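Local coordinates for hypothetical 39.9 kDa protein (Saccharomyces cerevisiae, PDB 2GA8) that acts as an ATP-dependent P-loop kinase that could take part in assembly of the endoplasmic reticulum membrane, at residues V27-S32 / S38-E43; I63-R68 / S257-I262; D99-V104 / R168-L173. One frame throughout, in Å; residues are numbered along the deposited sequence.

Interaction 1 of 3, residues V27-S32 / S38-E43; sequences VILVGS and STIAEE. With SO4 (sulfate ion), chain G.
With chi1 at 176°, L29 carries its CG opposite the backbone N and reaches from strand 25-30 toward helix 37-43, while I40 of that helix, whose CG2 is likewise anti to its own N, holds out that methyl to meet it. The two side chains cross at about a right angle, and CD2 of L29 comes to rest 3.7 Å from CG2 of I40. The same CD2 also presses on the helix backbone, 3.9 Å from N of A41, and lies 4.2 Å from the CB of that alanine. A single leucine branch therefore fills the angle between two successive helix residues, all of them buried, and the side-chain contact is apolar, with no hydrogen bond across it. I40 also touches I295 and L7, and A41 touches I264. The polar end of the unit lies two residues before I40, near the helix start, where S38 N donates to O2 of a sulfate ion at 3.1 Å, with an N-H...O angle of 153°. G34 N, G36 N, S35 OG, K37 NZ and R309 NH1 bond to the same ion, and K37 NZ is also bonded to G31 O. This is the strand-loop-helix of a P-loop, assigned to ATP by similarity. The chemistry implies a division of labour: apolar contacts seat the helix on the sheet, while amides and cations form an anion nest where the sulfate probably mimics a nucleotide phosphate.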
loop_
_atom_site.group_PDB
_atom_site.type_symbol
_atom_site.label_atom_id
_atom_site.label_comp_id
_atom_site.label_asym_id
_atom_site.label_seq_id
_atom_site.Cartn_x
_atom_site.Cartn_y
_atom_site.Cartn_z
ATOM N N VAL A 27 4.270 0.629 8.297
ATOM C CA VAL A 27 5.414 -0.219 8.032
ATOM C C VAL A 27 5.565 -0.297 6.526
ATOM O O VAL A 27 4.595 -0.550 5.813
ATOM C CB VAL A 27 5.215 -1.646 8.570
ATOM C CG1 VAL A 27 6.437 -2.503 8.223
ATOM C CG2 VAL A 27 4.988 -1.613 10.078
ATOM N N ILE A 28 6.774 -0.032 6.050
ATOM C CA ILE A 28 7.075 -0.127 4.629
ATOM C C ILE A 28 7.904 -1.390 4.452
ATOM O O ILE A 28 8.877 -1.607 5.176
ATOM C CB ILE A 28 7.909 1.075 4.117
ATOM C CG1 ILE A 28 7.000 2.291 3.899
ATOM C CG2 ILE A 28 8.612 0.697 2.797
ATOM C CD1 ILE A 28 7.755 3.561 3.506
ATOM N N LEU A 29 7.493 -2.236 3.512
ATOM C CA LEU A 29 8.218 -3.463 3.224
ATOM C C LEU A 29 8.465 -3.473 1.718
ATOM O O LEU A 29 7.524 -3.557 0.927
ATOM C CB LEU A 29 7.395 -4.693 3.625
ATOM C CG LEU A 29 8.036 -6.039 3.269
ATOM C CD1 LEU A 29 9.409 -6.149 3.929
ATOM C CD2 LEU A 29 7.122 -7.180 3.725
ATOM N N VAL A 30 9.732 -3.368 1.334
ATOM C CA VAL A 30 10.114 -3.361 -0.073
ATOM C C VAL A 30 10.934 -4.589 -0.444
ATOM O O VAL A 30 11.773 -5.054 0.328
ATOM C CB VAL A 30 10.959 -2.102 -0.422
ATOM C CG1 VAL A 30 11.631 -2.274 -1.786
ATOM C CG2 VAL A 30 10.072 -0.866 -0.434
ATOM N N GLY A 31 10.684 -5.098 -1.641
ATOM C CA GLY A 31 11.420 -6.246 -2.130
ATOM C C GLY A 31 11.151 -6.377 -3.614
ATOM O O GLY A 31 10.093 -5.961 -4.086
ATOM N N SER A 32 12.099 -6.940 -4.357
ATOM C CA SER A 32 11.907 -7.116 -5.792
ATOM C C SER A 32 10.967 -8.304 -6.027
ATOM O O SER A 32 10.583 -8.993 -5.083
ATOM C CB SER A 32 13.261 -7.338 -6.483
ATOM O OG SER A 32 14.004 -8.368 -5.856
ATOM N N SER A 38 5.048 -10.093 -0.220
ATOM C CA SER A 38 3.618 -10.314 -0.061
ATOM C C SER A 38 3.328 -11.227 1.128
ATOM O O SER A 38 2.527 -10.889 2.005
ATOM C CB SER A 38 3.032 -10.923 -1.342
ATOM O OG SER A 38 1.662 -11.249 -1.171
ATOM N N THR A 39 3.996 -12.376 1.164
ATOM C CA THR A 39 3.797 -13.346 2.233
ATOM C C THR A 39 4.263 -12.843 3.593
ATOM O O THR A 39 3.600 -13.079 4.603
ATOM C CB THR A 39 4.511 -14.684 1.910
ATOM O OG1 THR A 39 5.926 -14.480 1.839
ATOM C CG2 THR A 39 4.026 -15.225 0.577
ATOM N N ILE A 40 5.399 -12.152 3.623
ATOM C CA ILE A 40 5.914 -11.619 4.874
ATOM C C ILE A 40 4.905 -10.627 5.449
ATOM O O ILE A 40 4.607 -10.654 6.643
ATOM C CB ILE A 40 7.278 -10.911 4.661
ATOM C CG1 ILE A 40 8.353 -11.951 4.308
ATOM C CG2 ILE A 40 7.676 -10.140 5.910
ATOM C CD1 ILE A 40 9.660 -11.351 3.823
ATOM N N ALA A 41 4.377 -9.758 4.591
ATOM C CA ALA A 41 3.401 -8.766 5.028
ATOM C C ALA A 41 2.163 -9.450 5.604
ATOM O O ALA A 41 1.654 -9.058 6.658
ATOM C CB ALA A 41 3.002 -7.867 3.860
ATOM N N GLU A 42 1.688 -10.481 4.913
ATOM C CA GLU A 42 0.502 -11.209 5.358
ATOM C C GLU A 42 0.714 -11.857 6.722
ATOM O O GLU A 42 -0.134 -11.741 7.609
ATOM C CB GLU A 42 0.123 -12.281 4.326
ATOM C CG GLU A 42 -0.096 -11.732 2.923
ATOM C CD GLU A 42 -0.408 -12.814 1.898
ATOM O OE1 GLU A 42 0.244 -13.880 1.932
ATOM O OE2 GLU A 42 -1.294 -12.590 1.048
ATOM N N GLU A 43 1.846 -12.535 6.887
ATOM C CA GLU A 43 2.161 -13.209 8.145
ATOM C C GLU A 43 2.313 -12.216 9.290
ATOM O O GLU A 43 1.831 -12.457 10.400
ATOM C CB GLU A 43 3.449 -14.022 8.010
ATOM C CG GLU A 43 3.399 -15.098 6.943
ATOM C CD GLU A 43 4.714 -15.846 6.810
ATOM O OE1 GLU A 43 5.110 -16.533 7.775
ATOM O OE2 GLU A 43 5.354 -15.744 5.740
HETATM S S SO4 G . 6.763 -11.170 -3.948
HETATM O O1 SO4 G . 6.559 -11.053 -5.409
HETATM O O2 SO4 G . 5.520 -10.792 -3.249
HETATM O O3 SO4 G . 7.144 -12.554 -3.618
HETATM O O4 SO4 G . 7.858 -10.266 -3.541
#

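Interaction 2 of 3, residues I63-R68 / S257-I262; sequences IEVNDR and SKFTRI. With SO4 (sulfate ion), chain E.
A surface cluster in which V65 packs on K258 and F259 joins a short strand to a tight turn: strand 65-66, paired in parallel with strand 230-231, faces the type I beta turn S257-T260 that leads from strand 248-256 into strand 262-267. V65 works with both of its methyls. CG1 lies 4.2 Å from CD of K258, so the aliphatic stem of the lysine does the touching, and CG2 approaches the aromatic ring obliquely, 4.4 Å from CE1 of F259. The lysine also folds back on its neighbour, its CG lying 3.8 Å above the plane of the F259 ring, over the centre. F230 of the adjoining strand meets the same phenylalanine edge-to-face.

The turn is held by bonds of its own. T260 N reaches S257 O at 2.9 Å, F259 N donates to S257 OG at 3.1 Å, and S257 N is bonded to T260 OG1 at 3.0 Å.

At the far end of 63-68, a sulfate ion, probably from the crystallisation liquor, receives four hydrogen bonds from D67 and R68. The R68 chain bends at chi3 (-68°) and brings its guanidinium edge to the anion: NE points almost straight at O1 (2.8 Å, 175°), which R68 N also grips, while NH2 takes O3 at 2.9 Å. D67 N holds O4. The site lies away from the ATP-binding loop.

Nearby, the R261 guanidinium is tied to L226 O and T229 OG1 and makes a cation-pi contact with Y23. The turn itself is a type I beta turn reinforced by an ST turn, with S257 OG accepting from the backbone two residues on, and it links consecutive strands of different sheets.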
loop_
_atom_site.group_PDB
_atom_site.type_symbol
_atom_site.label_atom_id
_atom_site.label_comp_id
_atom_site.label_asym_id
_atom_site.label_seq_id
_atom_site.Cartn_x
_atom_site.Cartn_y
_atom_site.Cartn_z
ATOM N N ILE A 63 -12.494 -2.551 24.814
ATOM C CA ILE A 63 -12.600 -1.616 23.695
ATOM C C ILE A 63 -13.536 -0.436 23.913
ATOM O O ILE A 63 -14.689 -0.596 24.319
ATOM C CB ILE A 63 -13.022 -2.333 22.397
ATOM C CG1 ILE A 63 -11.940 -3.334 21.980
ATOM C CG2 ILE A 63 -13.239 -1.307 21.284
ATOM C CD1 ILE A 63 -12.296 -4.150 20.749
ATOM N N GLU A 64 -13.016 0.755 23.632
ATOM C CA GLU A 64 -13.778 1.988 23.762
ATOM C C GLU A 64 -13.476 2.896 22.579
ATOM O O GLU A 64 -12.319 3.050 22.183
ATOM C CB GLU A 64 -13.417 2.714 25.057
ATOM C CG GLU A 64 -13.776 1.959 26.322
ATOM C CD GLU A 64 -13.550 2.787 27.570
ATOM O OE1 GLU A 64 -14.112 3.900 27.653
ATOM O OE2 GLU A 64 -12.815 2.332 28.472
ATOM N N VAL A 65 -14.520 3.488 22.010
ATOM C CA VAL A 65 -14.350 4.394 20.883
ATOM C C VAL A 65 -14.620 5.801 21.405
ATOM O O VAL A 65 -15.721 6.101 21.873
ATOM C CB VAL A 65 -15.322 4.052 19.734
ATOM C CG1 VAL A 65 -15.102 5.004 18.564
ATOM C CG2 VAL A 65 -15.104 2.613 19.283
ATOM N N ASN A 66 -13.604 6.653 21.333
ATOM C CA ASN A 66 -13.697 8.023 21.826
ATOM C C ASN A 66 -14.016 9.043 20.742
ATOM O O ASN A 66 -14.291 8.686 19.597
ATOM C CB ASN A 66 -12.379 8.413 22.494
ATOM C CG ASN A 66 -11.878 7.357 23.447
ATOM O OD1 ASN A 66 -12.467 7.128 24.505
ATOM N ND2 ASN A 66 -10.787 6.695 23.074
ATOM N N ASP A 67 -13.963 10.317 21.128
ATOM C CA ASP A 67 -14.234 11.432 20.226
ATOM C C ASP A 67 -15.626 11.338 19.623
ATOM O O ASP A 67 -15.842 11.697 18.468
ATOM C CB ASP A 67 -13.195 11.481 19.102
ATOM C CG ASP A 67 -11.774 11.573 19.625
ATOM O OD1 ASP A 67 -11.530 12.370 20.556
ATOM O OD2 ASP A 67 -10.900 10.854 19.096
ATOM N N ARG A 68 -16.573 10.857 20.419
ATOM C CA ARG A 68 -17.946 10.706 19.958
ATOM C C ARG A 68 -18.606 12.029 19.566
ATOM O O ARG A 68 -19.496 12.048 18.716
ATOM C CB ARG A 68 -18.775 10.003 21.037
ATOM C CG ARG A 68 -18.376 8.548 21.264
ATOM C CD ARG A 68 -19.001 7.987 22.537
ATOM N NE ARG A 68 -18.438 8.610 23.733
ATOM C CZ ARG A 68 -18.809 8.323 24.977
ATOM N NH1 ARG A 68 -19.755 7.418 25.200
ATOM N NH2 ARG A 68 -18.229 8.936 25.999
ATOM N N SER A 257 -9.913 0.839 8.593
ATOM C CA SER A 257 -10.924 1.491 9.425
ATOM C C SER A 257 -10.352 2.147 10.672
ATOM O O SER A 257 -9.140 2.160 10.887
ATOM C CB SER A 257 -11.970 0.467 9.871
ATOM O OG SER A 257 -11.417 -0.394 10.858
ATOM N N LYS A 258 -11.244 2.677 11.505
ATOM C CA LYS A 258 -10.828 3.312 12.749
ATOM C C LYS A 258 -10.100 2.292 13.627
ATOM O O LYS A 258 -9.311 2.661 14.493
ATOM C CB LYS A 258 -12.042 3.860 13.509
ATOM C CG LYS A 258 -13.059 2.791 13.922
ATOM C CD LYS A 258 -14.178 3.363 14.799
ATOM C CE LYS A 258 -15.023 4.386 14.047
ATOM N NZ LYS A 258 -15.736 3.795 12.881
ATOM N N PHE A 259 -10.353 1.007 13.397
ATOM C CA PHE A 259 -9.711 -0.030 14.204
ATOM C C PHE A 259 -8.308 -0.371 13.738
ATOM O O PHE A 259 -7.536 -0.977 14.478
ATOM C CB PHE A 259 -10.579 -1.288 14.228
ATOM C CG PHE A 259 -11.908 -1.076 14.883
ATOM C CD1 PHE A 259 -11.986 -0.800 16.243
ATOM C CD2 PHE A 259 -13.078 -1.098 14.134
ATOM C CE1 PHE A 259 -13.212 -0.541 16.849
ATOM C CE2 PHE A 259 -14.306 -0.842 14.728
ATOM C CZ PHE A 259 -14.372 -0.561 16.090
ATOM N N THR A 260 -7.976 0.024 12.514
ATOM C CA THR A 260 -6.651 -0.245 11.970
ATOM C C THR A 260 -5.638 0.724 12.579
ATOM O O THR A 260 -5.640 1.915 12.263
ATOM C CB THR A 260 -6.633 -0.076 10.444
ATOM O OG1 THR A 260 -7.731 -0.800 9.865
ATOM C CG2 THR A 260 -5.329 -0.605 9.879
ATOM N N ARG A 261 -4.768 0.208 13.444
ATOM C CA ARG A 261 -3.763 1.039 14.096
ATOM C C ARG A 261 -2.359 0.758 13.558
ATOM O O ARG A 261 -1.394 1.425 13.927
ATOM C CB ARG A 261 -3.811 0.809 15.609
ATOM C CG ARG A 261 -5.201 1.004 16.210
ATOM C CD ARG A 261 -5.695 2.450 16.076
ATOM N NE ARG A 261 -5.078 3.343 17.057
ATOM C CZ ARG A 261 -5.433 3.410 18.340
ATOM N NH1 ARG A 261 -6.414 2.644 18.804
ATOM N NH2 ARG A 261 -4.787 4.223 19.168
ATOM N N ILE A 262 -2.264 -0.243 12.692
ATOM C CA ILE A 262 -1.005 -0.634 12.075
ATOM C C ILE A 262 -1.296 -0.891 10.600
ATOM O O ILE A 262 -2.166 -1.695 10.265
ATOM C CB ILE A 262 -0.446 -1.926 12.719
ATOM C CG1 ILE A 262 -0.036 -1.647 14.165
ATOM C CG2 ILE A 262 0.739 -2.449 11.920
ATOM C CD1 ILE A 262 0.228 -2.894 14.969
HETATM S S SO4 E . -15.534 11.138 24.259
HETATM O O1 SO4 E . -16.382 10.480 23.245
HETATM O O2 SO4 E . -15.783 12.593 24.246
HETATM O O3 SO4 E . -15.857 10.592 25.591
HETATM O O4 SO4 E . -14.111 10.885 23.965
#

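Interaction 3 of 3, residues D99-V104 / R168-L173; sequences DHVEDV and RRCLDL
Before V101 meets C170 and L173, the chain enters a type I beta turn at H100, closed by D103 N bonding to H100 O at 3.0 Å. V101 follows and carries the contact. Its CG1, anti to the carbonyl carbon (chi1 -63°), lies 3.7 Å from SG of C170 and 3.9 Å from CD1 of L173, the valine and leucine side chains crossing at about a right angle. CG2, tucked between the backbone N and the carbonyl carbon, rests 3.9 Å from L173 O. E102 adds a polar bridge: a water donates to its OE2 at 2.6 Å and to L173 O at 2.8 Å, while K175 N also bonds to that carboxylate oxygen. At D103, OD2 accepts a weak bond from H100 ND1, across the same turn. A bound mercury ion lies about 3 Å from the side chain of C170.

Around this partly buried patch, V101 O is held by R127, just beyond strand 123-125; D103 O is bonded to N193 of helix 192-206, and V104 touches helix 275-285. From the other segment, R168 forms a salt bridge with D248 of strand 248-256, and L171 packs on helix 178-181.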
loop_
_atom_site.group_PDB
_atom_site.type_symbol
_atom_site.label_atom_id
_atom_site.label_comp_id
_atom_site.label_asym_id
_atom_site.label_seq_id
_atom_site.Cartn_x
_atom_site.Cartn_y
_atom_site.Cartn_z
ATOM N N ASP A 99 -5.987 12.232 -21.513
ATOM C CA ASP A 99 -4.839 13.126 -21.639
ATOM C C ASP A 99 -3.869 13.194 -20.458
ATOM O O ASP A 99 -2.936 13.998 -20.477
ATOM C CB ASP A 99 -5.322 14.545 -21.953
ATOM C CG ASP A 99 -6.185 14.606 -23.201
ATOM O OD1 ASP A 99 -5.808 13.990 -24.220
ATOM O OD2 ASP A 99 -7.238 15.281 -23.167
ATOM N N HIS A 100 -4.059 12.355 -19.443
ATOM C CA HIS A 100 -3.177 12.404 -18.281
ATOM C C HIS A 100 -2.659 11.062 -17.775
ATOM O O HIS A 100 -2.067 10.997 -16.702
ATOM C CB HIS A 100 -3.889 13.124 -17.133
ATOM C CG HIS A 100 -4.225 14.551 -17.431
ATOM N ND1 HIS A 100 -3.268 15.541 -17.502
ATOM C CD2 HIS A 100 -5.409 15.155 -17.689
ATOM C CE1 HIS A 100 -3.850 16.693 -17.791
ATOM N NE2 HIS A 100 -5.149 16.485 -17.909
ATOM N N VAL A 101 -2.862 9.997 -18.544
ATOM C CA VAL A 101 -2.425 8.669 -18.128
ATOM C C VAL A 101 -0.936 8.518 -17.811
ATOM O O VAL A 101 -0.551 7.615 -17.069
ATOM C CB VAL A 101 -2.820 7.600 -19.174
ATOM C CG1 VAL A 101 -4.332 7.524 -19.279
ATOM C CG2 VAL A 101 -2.207 7.936 -20.526
ATOM N N GLU A 102 -0.099 9.390 -18.365
ATOM C CA GLU A 102 1.339 9.314 -18.117
ATOM C C GLU A 102 1.855 10.556 -17.391
ATOM O O GLU A 102 3.063 10.762 -17.277
ATOM C CB GLU A 102 2.096 9.150 -19.440
ATOM C CG GLU A 102 1.691 7.925 -20.247
ATOM C CD GLU A 102 2.477 7.789 -21.540
ATOM O OE1 GLU A 102 3.677 7.445 -21.483
ATOM O OE2 GLU A 102 1.893 8.036 -22.615
ATOM N N ASP A 103 0.934 11.374 -16.894
ATOM C CA ASP A 103 1.287 12.609 -16.198
ATOM C C ASP A 103 1.444 12.396 -14.690
ATOM O O ASP A 103 0.461 12.378 -13.948
ATOM C CB ASP A 103 0.212 13.663 -16.477
ATOM C CG ASP A 103 0.510 14.995 -15.830
ATOM O OD1 ASP A 103 1.595 15.149 -15.229
ATOM O OD2 ASP A 103 -0.349 15.895 -15.930
ATOM N N VAL A 104 2.688 12.250 -14.240
ATOM C CA VAL A 104 2.947 12.026 -12.823
ATOM C C VAL A 104 2.600 13.229 -11.960
ATOM O O VAL A 104 2.528 13.112 -10.738
ATOM C CB VAL A 104 4.428 11.630 -12.567
ATOM C CG1 VAL A 104 4.760 10.373 -13.348
ATOM C CG2 VAL A 104 5.365 12.775 -12.958
ATOM N N ARG A 168 -5.116 -2.289 -17.846
ATOM C CA ARG A 168 -4.647 -2.624 -19.179
ATOM C C ARG A 168 -5.178 -1.625 -20.201
ATOM O O ARG A 168 -4.469 -1.254 -21.137
ATOM C CB ARG A 168 -5.076 -4.046 -19.537
ATOM C CG ARG A 168 -4.404 -5.116 -18.682
ATOM C CD ARG A 168 -4.905 -6.511 -19.033
ATOM N NE ARG A 168 -6.356 -6.607 -18.924
ATOM C CZ ARG A 168 -7.158 -6.962 -19.924
ATOM N NH1 ARG A 168 -8.471 -7.021 -19.738
ATOM N NH2 ARG A 168 -6.648 -7.260 -21.113
ATOM N N ARG A 169 -6.421 -1.182 -20.023
ATOM C CA ARG A 169 -7.006 -0.217 -20.950
ATOM C C ARG A 169 -6.313 1.129 -20.787
ATOM O O ARG A 169 -6.232 1.917 -21.726
ATOM C CB ARG A 169 -8.510 -0.058 -20.706
ATOM C CG ARG A 169 -9.160 0.970 -21.626
ATOM C CD ARG A 169 -10.685 1.002 -21.511
ATOM N NE ARG A 169 -11.322 -0.182 -22.086
ATOM C CZ ARG A 169 -11.444 -1.353 -21.466
ATOM N NH1 ARG A 169 -10.976 -1.513 -20.235
ATOM N NH2 ARG A 169 -12.038 -2.368 -22.081
ATOM N N CYS A 170 -5.814 1.388 -19.585
ATOM C CA CYS A 170 -5.110 2.629 -19.314
ATOM C C CYS A 170 -3.775 2.585 -20.063
ATOM O O CYS A 170 -3.357 3.563 -20.684
ATOM C CB CYS A 170 -4.875 2.766 -17.807
ATOM S SG CYS A 170 -4.347 4.399 -17.270
ATOM N N LEU A 171 -3.111 1.437 -20.012
ATOM C CA LEU A 171 -1.829 1.280 -20.684
ATOM C C LEU A 171 -1.975 1.407 -22.200
ATOM O O LEU A 171 -1.014 1.742 -22.893
ATOM C CB LEU A 171 -1.204 -0.071 -20.321
ATOM C CG LEU A 171 -0.877 -0.294 -18.838
ATOM C CD1 LEU A 171 -0.269 -1.671 -18.661
ATOM C CD2 LEU A 171 0.087 0.781 -18.338
ATOM N N ASP A 172 -3.178 1.150 -22.713
ATOM C CA ASP A 172 -3.428 1.255 -24.150
ATOM C C ASP A 172 -3.425 2.707 -24.609
ATOM O O ASP A 172 -3.363 2.992 -25.806
ATOM C CB ASP A 172 -4.780 0.634 -24.520
ATOM C CG ASP A 172 -4.823 -0.862 -24.285
ATOM O OD1 ASP A 172 -3.847 -1.548 -24.646
ATOM O OD2 ASP A 172 -5.842 -1.351 -23.752
ATOM N N LEU A 173 -3.505 3.623 -23.651
ATOM C CA LEU A 173 -3.526 5.044 -23.958
ATOM C C LEU A 173 -2.137 5.672 -23.906
ATOM O O LEU A 173 -1.973 6.848 -24.226
ATOM C CB LEU A 173 -4.462 5.770 -22.992
ATOM C CG LEU A 173 -5.922 5.313 -23.030
ATOM C CD1 LEU A 173 -6.710 6.001 -21.925
ATOM C CD2 LEU A 173 -6.518 5.621 -24.399
HETATM O O HOH W 1 -0.467 9.040 -23.275
#

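Overall arrangement
Read from the N terminus, the chain illustrates how short and long closures combine in one fold. Interaction 1 comes first and closes a loop of only five residues, coupling the central strand of the parallel five-stranded sheet to the helix that follows it. Interaction 2 then opens, and its loop of 188 residues shuts only at the turn that feeds strand 262-267, the immediate neighbour of strand 25-30 in that sheet. Nested inside it, interaction 3 joins the 99-104 turn to the short helix after strand 156-160. Interactions 2 and 3 lie on opposite sides of the chain's centre, their centres about 38 Å apart, and none of the three touches another.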